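Local coordinates for protein putative SnoaL-like polyketide cyclase (Shewanella denitrificans, PDB 3LZA) that is of unproven function but probably acts as a SnoaL-like polyketide cyclase or related lyase with an NTF2-type fold, at residues K30-N33 with R34-F38; I53-F56 with L57-S60; K114-P117 with N118-R121; Q132-S135 with D136-S140. All coordinates share one frame; numbering follows the deposited sequence.

Interaction 1 (K30-N33 with R34-F38); sequences KYYN and RDSVF
Asn33 and Ser36 pin this bend from both ends: the backbone N of Asn33 donates to Ser36 OG at 3.0 Å with an N-H...O angle of 161°, while the amide of Ser36 returns a long, weak bond to the Asn33 carbonyl. Ser36 OG also pairs with the backbone O of Leu122, which ties the bend to the neighbouring strand 122-129. On the inner side the packing is close. Ser36 CB approaches the Tyr32 ring obliquely, 4.0 Å from Tyr32 CD1, and the phenol reaches inward until Tyr32 OH lies at the edge of the Phe38 ring, 4.2 Å from Phe38 CD2. That hydroxyl, in a buried setting, is bonded to Tyr16 OH. The tight part includes the Asn33 side chain, which, with CG set between the backbone N and the carbonyl carbon (chi1 57°), curls over the turn and brings OD1 within 2.7 Å of the Asp35 N. This bond lies in the carbonyl plane but is bent, at 138° about the hydrogen. The solvent side is looser: the side chains of Arg34 and Asp35 are exposed, and Arg34 meets residues 30-33 merely through CB. Asn33 to Ser36 form a type I beta turn that begins with an Asx turn at Asn33, leading the chain from helix 25-29 into strand 37-40 of the mixed sheet in this SnoaL-like (NTF2-clan) domain.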
loop_
_atom_site.group_PDB
_atom_site.type_symbol
_atom_site.label_atom_id
_atom_site.label_comp_id
_atom_site.label_asym_id
_atom_site.label_seq_id
_atom_site.Cartn_x
_atom_site.Cartn_y
_atom_site.Cartn_z
ATOM N N LYS A 30 -0.365 0.516 24.661
ATOM C CA LYS A 30 -1.820 0.769 24.733
ATOM C C LYS A 30 -2.611 0.412 23.455
ATOM O O LYS A 30 -3.842 0.151 23.523
ATOM C CB LYS A 30 -2.151 2.254 25.068
ATOM C CG LYS A 30 -1.561 2.866 26.349
ATOM C CD LYS A 30 -1.635 1.972 27.585
ATOM C CE LYS A 30 -0.913 2.621 28.783
ATOM N NZ LYS A 30 0.515 2.104 28.916
ATOM N N TYR A 31 -1.950 0.434 22.298
ATOM C CA TYR A 31 -2.617 0.095 21.032
ATOM C C TYR A 31 -2.643 -1.386 20.699
ATOM O O TYR A 31 -3.338 -1.776 19.769
ATOM C CB TYR A 31 -1.971 0.833 19.863
ATOM C CG TYR A 31 -2.141 2.328 19.912
ATOM C CD1 TYR A 31 -3.270 2.948 19.364
ATOM C CD2 TYR A 31 -1.173 3.120 20.482
ATOM C CE1 TYR A 31 -3.400 4.353 19.386
ATOM C CE2 TYR A 31 -1.290 4.521 20.529
ATOM C CZ TYR A 31 -2.407 5.124 19.984
ATOM O OH TYR A 31 -2.485 6.490 20.025
ATOM N N TYR A 32 -1.837 -2.191 21.386
ATOM C CA TYR A 32 -1.751 -3.618 21.130
ATOM C C TYR A 32 -2.496 -4.503 22.129
ATOM O O TYR A 32 -2.571 -4.223 23.341
ATOM C CB TYR A 32 -0.283 -4.090 21.122
ATOM C CG TYR A 32 0.661 -3.414 20.164
ATOM C CD1 TYR A 32 0.306 -3.170 18.847
ATOM C CD2 TYR A 32 1.976 -3.131 20.552
ATOM C CE1 TYR A 32 1.172 -2.574 17.970
ATOM C CE2 TYR A 32 2.866 -2.527 19.680
ATOM C CZ TYR A 32 2.468 -2.264 18.368
ATOM O OH TYR A 32 3.354 -1.669 17.478
ATOM N N ASN A 33 -3.055 -5.590 21.599
ATOM C CA ASN A 33 -3.526 -6.723 22.402
ATOM C C ASN A 33 -2.732 -7.992 22.016
ATOM O O ASN A 33 -1.833 -7.924 21.195
ATOM C CB ASN A 33 -5.013 -6.942 22.182
ATOM C CG ASN A 33 -5.363 -7.164 20.717
ATOM O OD1 ASN A 33 -4.860 -8.085 20.070
ATOM N ND2 ASN A 33 -6.244 -6.314 20.182
ATOM N N ARG A 34 -3.058 -9.130 22.614
ATOM C CA ARG A 34 -2.358 -10.390 22.304
ATOM C C ARG A 34 -2.488 -10.843 20.837
ATOM O O ARG A 34 -1.697 -11.635 20.376
ATOM C CB ARG A 34 -2.863 -11.526 23.239
ATOM C CG ARG A 34 -4.254 -12.071 22.807
ATOM C CD ARG A 34 -4.685 -13.357 23.489
ATOM N NE ARG A 34 -4.667 -13.224 24.940
ATOM C CZ ARG A 34 -5.663 -12.730 25.697
ATOM N NH1 ARG A 34 -6.792 -12.277 25.149
ATOM N NH2 ARG A 34 -5.528 -12.704 27.025
ATOM N N ASP A 35 -3.493 -10.359 20.119
ATOM C CA ASP A 35 -3.772 -10.791 18.751
ATOM C C ASP A 35 -3.348 -9.802 17.673
ATOM O O ASP A 35 -3.585 -10.048 16.491
ATOM C CB ASP A 35 -5.243 -11.080 18.647
ATOM C CG ASP A 35 -5.670 -12.108 19.678
ATOM O OD1 ASP A 35 -4.879 -13.077 19.873
ATOM O OD2 ASP A 35 -6.717 -11.910 20.310
ATOM N N SER A 36 -2.729 -8.693 18.071
ATOM C CA SER A 36 -2.258 -7.669 17.105
ATOM C C SER A 36 -1.162 -8.273 16.219
ATOM O O SER A 36 -0.241 -8.952 16.712
ATOM C CB SER A 36 -1.713 -6.439 17.848
ATOM O OG SER A 36 -2.694 -5.785 18.635
ATOM N N VAL A 37 -1.249 -8.005 14.922
ATOM C CA VAL A 37 -0.266 -8.481 13.954
ATOM C C VAL A 37 0.457 -7.320 13.327
ATOM O O VAL A 37 -0.179 -6.376 12.867
ATOM C CB VAL A 37 -0.958 -9.378 12.865
ATOM C CG1 VAL A 37 0.044 -9.837 11.821
ATOM C CG2 VAL A 37 -1.686 -10.610 13.546
ATOM N N PHE A 38 1.799 -7.392 13.361
ATOM C CA PHE A 38 2.734 -6.459 12.702
ATOM C C PHE A 38 3.390 -7.249 11.593
ATOM O O PHE A 38 4.258 -8.057 11.848
ATOM C CB PHE A 38 3.812 -5.952 13.706
ATOM C CG PHE A 38 4.581 -4.753 13.241
ATOM C CD1 PHE A 38 5.186 -4.715 12.000
ATOM C CD2 PHE A 38 4.717 -3.631 14.081
ATOM C CE1 PHE A 38 5.904 -3.573 11.576
ATOM C CE2 PHE A 38 5.445 -2.491 13.650
ATOM C CZ PHE A 38 6.014 -2.477 12.404
#

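Interaction 2 (I53-F56 with L57-S60); sequences IIAF and LQRS
Residues 53-60 lie within helix 50-61, which packs on helix 25-29, with the amides of Leu57, Gln58, Arg59 and Ser60 bonded to the carbonyls of Ile53, Ile54, Ala55 and Phe56, each four residues back. Phe56 O takes a second donor: Ser60 OG, 2.8 Å from Phe56 O, arrives from above the carbonyl plane, on the face opposite to the one used by Ser60 N. The same hydroxyl oxygen sits over one face of the Phe56 ring, 3.4 Å from Phe56 CE1 and displaced toward the rim. The ring is placed there because CG stands anti to the backbone N (chi1 165°). Arg59 NH2 lies at the ring's edge, 3.7 Å from Phe56 CB, and the guanidinium and ring planes are 59° apart, so the two groups are not stacked. Instead a guanidinium face rests over Ala55 O and Phe56 CA, the arginine chain bending at chi3 (-61°) to fold back along the helix. On the buried side, Ile53 CG2 meets Leu57 CD1 at 4.2 Å, and Leu57 also packs on Leu28. The Phe56 ring does stack with Tyr47; an alanine here would probably leave Tyr47 without its stacking partner and uncover the Ser60 hydroxyl. The chemistry divides by side: Leu57 faces helix 25-29 and Ile53 faces the loop that carries Tyr32, while a doubly used carbonyl lets the serine hydroxyl spend its hydrogen on the helix's backbone.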
loop_
_atom_site.group_PDB
_atom_site.type_symbol
_atom_site.label_atom_id
_atom_site.label_comp_id
_atom_site.label_asym_id
_atom_site.label_seq_id
_atom_site.Cartn_x
_atom_site.Cartn_y
_atom_site.Cartn_z
ATOM N N ILE A 53 5.854 -7.848 19.743
ATOM C CA ILE A 53 6.014 -6.679 18.827
ATOM C C ILE A 53 6.939 -5.677 19.535
ATOM O O ILE A 53 7.900 -5.159 18.925
ATOM C CB ILE A 53 4.668 -6.025 18.472
ATOM C CG1 ILE A 53 3.856 -6.936 17.546
ATOM C CG2 ILE A 53 4.871 -4.665 17.803
ATOM C CD1 ILE A 53 2.371 -6.579 17.328
ATOM N N ILE A 54 6.637 -5.391 20.800
ATOM C CA ILE A 54 7.460 -4.474 21.586
ATOM C C ILE A 54 8.894 -4.950 21.673
ATOM O O ILE A 54 9.808 -4.144 21.501
ATOM C CB ILE A 54 6.868 -4.185 22.967
ATOM C CG1 ILE A 54 5.525 -3.453 22.837
ATOM C CG2 ILE A 54 7.854 -3.375 23.829
ATOM C CD1 ILE A 54 5.606 -2.055 22.400
ATOM N N ALA A 55 9.099 -6.231 21.967
ATOM C CA ALA A 55 10.436 -6.825 22.066
ATOM C C ALA A 55 11.230 -6.685 20.760
ATOM O O ALA A 55 12.435 -6.428 20.801
ATOM C CB ALA A 55 10.367 -8.321 22.553
ATOM N N PHE A 56 10.565 -6.828 19.614
ATOM C CA PHE A 56 11.193 -6.664 18.300
ATOM C C PHE A 56 11.591 -5.210 18.041
ATOM O O PHE A 56 12.658 -4.942 17.534
ATOM C CB PHE A 56 10.266 -7.224 17.178
ATOM C CG PHE A 56 10.660 -6.792 15.780
ATOM C CD1 PHE A 56 11.789 -7.332 15.165
ATOM C CD2 PHE A 56 9.896 -5.887 15.082
ATOM C CE1 PHE A 56 12.137 -6.937 13.850
ATOM C CE2 PHE A 56 10.241 -5.495 13.794
ATOM C CZ PHE A 56 11.378 -6.029 13.194
ATOM N N LEU A 57 10.731 -4.273 18.422
ATOM C CA LEU A 57 11.004 -2.872 18.213
ATOM C C LEU A 57 12.138 -2.440 19.127
ATOM O O LEU A 57 12.987 -1.667 18.728
ATOM C CB LEU A 57 9.751 -2.027 18.503
ATOM C CG LEU A 57 8.613 -2.158 17.504
ATOM C CD1 LEU A 57 7.423 -1.304 17.961
ATOM C CD2 LEU A 57 9.017 -1.829 16.054
ATOM N N GLN A 58 12.179 -2.965 20.350
ATOM C CA GLN A 58 13.307 -2.685 21.241
ATOM C C GLN A 58 14.646 -3.154 20.669
ATOM O O GLN A 58 15.603 -2.408 20.713
ATOM C CB GLN A 58 13.139 -3.353 22.602
ATOM C CG GLN A 58 12.071 -2.767 23.465
ATOM C CD GLN A 58 11.806 -3.654 24.661
ATOM O OE1 GLN A 58 12.120 -4.839 24.628
ATOM N NE2 GLN A 58 11.340 -3.072 25.737
ATOM N N ARG A 59 14.717 -4.386 20.176
ATOM C CA ARG A 59 15.949 -4.906 19.561
ATOM C C ARG A 59 16.354 -4.065 18.316
ATOM O O ARG A 59 17.538 -3.754 18.123
ATOM C CB ARG A 59 15.755 -6.369 19.120
ATOM C CG ARG A 59 15.642 -7.364 20.263
ATOM C CD ARG A 59 15.712 -8.838 19.782
ATOM N NE ARG A 59 14.647 -9.225 18.846
ATOM C CZ ARG A 59 13.429 -9.633 19.217
ATOM N NH1 ARG A 59 13.110 -9.700 20.501
ATOM N NH2 ARG A 59 12.525 -9.974 18.310
ATOM N N SER A 60 15.364 -3.734 17.502
ATOM C CA SER A 60 15.574 -3.043 16.214
ATOM C C SER A 60 16.057 -1.624 16.372
ATOM O O SER A 60 16.945 -1.179 15.635
ATOM C CB SER A 60 14.278 -3.001 15.390
ATOM O OG SER A 60 13.815 -4.275 15.068
#

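Interaction 3 (K114-P117 with N118-R121); sequences KFDP and NTQR
Asp116 and Thr119 meet through two torsions: the aspartate CG swings anti to its own amide nitrogen (chi1 173°), and the threonine OG1 stands between backbone N and carbonyl carbon (chi1 67°). Together these bring Thr119 OG1 to 3.5 Å from Asp116 CB, the two side chains crossing at about a right angle. Asp116 OD1 is directed to the next corner of the loop, where it accepts from the Asn118 N at 2.9 Å, an Asx turn. The donor reaches this oxygen on its anti side and 29° out of the carboxylate plane. The backbone of Asp116 works in both directions. Its carbonyl takes the Gln120 N at 2.8 Å, with a weak second bond from the Thr119 amide; its own amide gives a nearly straight bond of 2.9 Å to the Arg121 O. Thr119 OG1, in turn, accepts from the Arg121 N at 3.2 Å, forming an ST turn. Phe115 closes the inner side, its CA making a CH...O contact with the Arg121 carbonyl and its ring edge facing the carbon of that carbonyl. This ring is buried against Leu12 and Ala13 of helix 8-21, whereas Pro117 and Asn118 at the loop's crest are exposed. The guanidinium of Arg121 leaves the loop to bond through NH1 with the Tyr32 carbonyl. The loop is the turn of a beta hairpin between the antiparallel strands 102-115 and 122-129. Its chemistry implies that the reversal is held mainly by backbone amides, with one carboxylate oxygen and one hydroxyl serving as acceptors at successive corners.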
loop_
_atom_site.group_PDB
_atom_site.type_symbol
_atom_site.label_atom_id
_atom_site.label_comp_id
_atom_site.label_asym_id
_atom_site.label_seq_id
_atom_site.Cartn_x
_atom_site.Cartn_y
_atom_site.Cartn_z
ATOM N N LYS A 114 -5.106 -1.125 10.655
ATOM C CA LYS A 114 -6.493 -1.438 10.841
ATOM C C LYS A 114 -6.774 -1.596 12.324
ATOM O O LYS A 114 -6.265 -2.532 12.959
ATOM C CB LYS A 114 -6.874 -2.710 10.063
ATOM C CG LYS A 114 -8.345 -3.121 10.278
ATOM C CD LYS A 114 -8.753 -4.260 9.379
ATOM C CE LYS A 114 -8.014 -5.533 9.688
ATOM N NZ LYS A 114 -8.618 -6.688 8.929
ATOM N N PHE A 115 -7.595 -0.689 12.859
ATOM C CA PHE A 115 -7.988 -0.694 14.258
ATOM C C PHE A 115 -9.356 -1.322 14.428
ATOM O O PHE A 115 -10.146 -1.346 13.489
ATOM C CB PHE A 115 -8.025 0.744 14.794
ATOM C CG PHE A 115 -6.705 1.432 14.717
ATOM C CD1 PHE A 115 -5.759 1.274 15.731
ATOM C CD2 PHE A 115 -6.383 2.200 13.615
ATOM C CE1 PHE A 115 -4.513 1.882 15.640
ATOM C CE2 PHE A 115 -5.130 2.812 13.522
ATOM C CZ PHE A 115 -4.202 2.652 14.533
ATOM N N ASP A 116 -9.600 -1.897 15.598
ATOM C CA ASP A 116 -10.923 -2.341 15.969
ATOM C C ASP A 116 -11.652 -1.072 16.439
ATOM O O ASP A 116 -11.200 -0.426 17.392
ATOM C CB ASP A 116 -10.802 -3.423 17.061
ATOM C CG ASP A 116 -12.142 -3.834 17.654
ATOM O OD1 ASP A 116 -13.126 -3.084 17.546
ATOM O OD2 ASP A 116 -12.208 -4.923 18.269
ATOM N N PRO A 117 -12.772 -0.709 15.781
ATOM C CA PRO A 117 -13.347 0.606 16.131
ATOM C C PRO A 117 -13.987 0.652 17.508
ATOM O O PRO A 117 -14.248 1.739 18.029
ATOM C CB PRO A 117 -14.391 0.861 15.024
ATOM C CG PRO A 117 -14.760 -0.503 14.482
ATOM C CD PRO A 117 -13.514 -1.381 14.697
ATOM N N ASN A 118 -14.210 -0.508 18.120
ATOM C CA ASN A 118 -14.792 -0.522 19.443
ATOM C C ASN A 118 -13.772 -0.481 20.597
ATOM O O ASN A 118 -14.098 -0.014 21.671
ATOM C CB ASN A 118 -15.738 -1.710 19.567
ATOM C CG ASN A 118 -17.088 -1.301 20.125
ATOM O OD1 ASN A 118 -17.747 -0.401 19.575
ATOM N ND2 ASN A 118 -17.499 -1.924 21.222
ATOM N N THR A 119 -12.547 -0.950 20.377
ATOM C CA THR A 119 -11.497 -0.931 21.409
ATOM C C THR A 119 -10.358 0.078 21.091
ATOM O O THR A 119 -9.526 0.395 21.954
ATOM C CB THR A 119 -10.845 -2.323 21.575
ATOM O OG1 THR A 119 -10.126 -2.634 20.381
ATOM C CG2 THR A 119 -11.878 -3.411 21.826
ATOM N N GLN A 120 -10.320 0.567 19.855
ATOM C CA GLN A 120 -9.214 1.419 19.367
ATOM C C GLN A 120 -7.839 0.750 19.486
ATOM O O GLN A 120 -6.813 1.423 19.529
ATOM C CB GLN A 120 -9.217 2.791 20.069
ATOM C CG GLN A 120 -10.562 3.518 19.986
ATOM C CD GLN A 120 -10.417 5.033 19.990
ATOM O OE1 GLN A 120 -9.877 5.610 20.935
ATOM N NE2 GLN A 120 -10.876 5.684 18.915
ATOM N N ARG A 121 -7.821 -0.578 19.506
ATOM C CA ARG A 121 -6.566 -1.327 19.445
ATOM C C ARG A 121 -6.297 -1.789 18.014
ATOM O O ARG A 121 -7.229 -1.986 17.213
ATOM C CB ARG A 121 -6.616 -2.539 20.382
ATOM C CG ARG A 121 -6.989 -2.209 21.833
ATOM C CD ARG A 121 -5.902 -2.634 22.810
ATOM N NE ARG A 121 -6.220 -2.281 24.193
ATOM C CZ ARG A 121 -5.342 -2.213 25.202
ATOM N NH1 ARG A 121 -4.047 -2.448 25.014
ATOM N NH2 ARG A 121 -5.762 -1.888 26.432
#

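Interaction 4 (Q132-S135 with D136-S140); sequences QTMS and DQLQS
Gln137 lays its extended side chain along the preceding turn of helix, its NE2 3.4 Å from the Thr133 CG2 methyl. The amide does its polar work toward the sheet: NE2 bonds to the Ala106 carbonyl of strand 102-115, while Thr133 OG1 turns to Asp130. A leucine in its place would probably leave the Ala106 carbonyl without this donor and weaken the tie between helix and strand. Next along the same face, Met134, a selenomethionine, runs side by side with Leu138 and pointing the same way, Met134 CG lying 4.1 Å from Leu138 CD1. These two rest on Ile107 and Ile103, so helix 131-139 packs as a C-terminal amphipathic helix against the sheet, with straight i to i+4 bonding such as Leu138 N to Met134 O (2.9 Å, 175° at the hydrogen). The other face is polar and largely exposed. Gln132 bends at chi2 (63°) to send NE2 toward Asp136 OD1 at 3.2 Å; the oxygen lies in the glutamine's amide plane, yet the donor approaches from above the carboxylate, whose plane is turned 45° from the amide. One turn on, Gln139 NE2 makes a weak 3.3 Å bond to Ser135 OG.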
loop_
_atom_site.group_PDB
_atom_site.type_symbol
_atom_site.label_atom_id
_atom_site.label_comp_id
_atom_site.label_asym_id
_atom_site.label_seq_id
_atom_site.Cartn_x
_atom_site.Cartn_y
_atom_site.Cartn_z
ATOM N N GLN A 132 15.022 -2.399 -1.838
ATOM C CA GLN A 132 16.089 -2.143 -2.819
ATOM C C GLN A 132 16.675 -0.724 -2.692
ATOM O O GLN A 132 17.897 -0.549 -2.805
ATOM C CB GLN A 132 15.666 -2.435 -4.276
ATOM C CG GLN A 132 16.830 -2.436 -5.266
ATOM C CD GLN A 132 17.859 -3.530 -4.977
ATOM O OE1 GLN A 132 17.515 -4.702 -4.890
ATOM N NE2 GLN A 132 19.101 -3.139 -4.780
ATOM N N THR A 133 15.821 0.288 -2.459
ATOM C CA THR A 133 16.313 1.667 -2.284
ATOM C C THR A 133 17.208 1.705 -1.024
ATOM O O THR A 133 18.282 2.319 -1.025
ATOM C CB THR A 133 15.121 2.683 -2.212
ATOM O OG1 THR A 133 14.494 2.755 -3.499
ATOM C CG2 THR A 133 15.594 4.063 -1.856
HETATM N N MSE A 134 16.825 0.970 0.018
HETATM C CA MSE A 134 17.637 0.922 1.250
HETATM C C MSE A 134 19.003 0.310 0.971
HETATM O O MSE A 134 20.026 0.840 1.400
HETATM C CB MSE A 134 16.949 0.090 2.350
HETATM C CG MSE A 134 17.642 0.187 3.713
HETATM SE SE MSE A 134 16.729 -0.942 4.971
HETATM C CE MSE A 134 17.642 -2.464 4.449
ATOM N N SER A 135 19.003 -0.812 0.266
ATOM C CA SER A 135 20.227 -1.499 -0.101
ATOM C C SER A 135 21.126 -0.597 -0.915
ATOM O O SER A 135 22.317 -0.549 -0.648
ATOM C CB SER A 135 19.939 -2.760 -0.914
ATOM O OG SER A 135 21.143 -3.482 -1.124
ATOM N N ASP A 136 20.562 0.089 -1.916
ATOM C CA ASP A 136 21.341 1.003 -2.759
ATOM C C ASP A 136 22.040 2.088 -1.907
ATOM O O ASP A 136 23.200 2.441 -2.135
ATOM C CB ASP A 136 20.440 1.713 -3.792
ATOM C CG ASP A 136 19.900 0.781 -4.896
ATOM O OD1 ASP A 136 20.478 -0.304 -5.172
ATOM O OD2 ASP A 136 18.896 1.167 -5.517
ATOM N N GLN A 137 21.296 2.683 -1.005
ATOM C CA GLN A 137 21.840 3.709 -0.100
ATOM C C GLN A 137 22.945 3.160 0.814
ATOM O O GLN A 137 24.031 3.756 0.934
ATOM C CB GLN A 137 20.710 4.349 0.742
ATOM C CG GLN A 137 19.781 5.332 0.009
ATOM C CD GLN A 137 18.585 5.732 0.824
ATOM O OE1 GLN A 137 18.660 5.799 2.040
ATOM N NE2 GLN A 137 17.441 6.012 0.157
ATOM N N LEU A 138 22.688 2.027 1.453
ATOM C CA LEU A 138 23.716 1.372 2.278
ATOM C C LEU A 138 24.994 0.969 1.528
ATOM O O LEU A 138 26.085 1.055 2.104
ATOM C CB LEU A 138 23.126 0.171 3.044
ATOM C CG LEU A 138 22.127 0.451 4.160
ATOM C CD1 LEU A 138 21.540 -0.790 4.708
ATOM C CD2 LEU A 138 22.811 1.227 5.305
ATOM N N GLN A 139 24.902 0.562 0.247
ATOM C CA GLN A 139 26.112 0.220 -0.546
ATOM C C GLN A 139 27.081 1.397 -0.687
ATOM O O GLN A 139 28.278 1.182 -0.803
ATOM C CB GLN A 139 25.749 -0.278 -1.946
ATOM C CG GLN A 139 25.159 -1.655 -1.988
ATOM C CD GLN A 139 24.590 -2.003 -3.364
ATOM O OE1 GLN A 139 25.163 -1.654 -4.399
ATOM N NE2 GLN A 139 23.440 -2.670 -3.368
ATOM N N SER A 140 26.551 2.625 -0.714
ATOM C CA SER A 140 27.366 3.848 -0.803
ATOM C C SER A 140 27.934 4.323 0.545
ATOM O O SER A 140 28.788 5.227 0.579
ATOM C CB SER A 140 26.567 4.994 -1.463
ATOM O OG SER A 140 25.474 5.488 -0.666
#

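How the interactions relate
The four contacts follow one another along the chain, from the bend 30-38 through helix 50-61 and the loop 114-121 to the C-terminal helix 131-139. Interactions 1 and 2 have centres 13 Å apart and touch, Ile53 of the helix packing on Tyr32, Ser36 and Phe38. Interactions 1 and 3 lie closer still, with centres 10 Å apart, and reach the same mixed sheet, joined through Arg121 and the Tyr32 carbonyl. The bend, helix 50-61 and the loop 114-121 therefore form one connected region, with the bend as its middle member. Interaction 4 stands apart, its centre 36 Å from that of interaction 3, and helix 131-139 packs separately on strand 102-115.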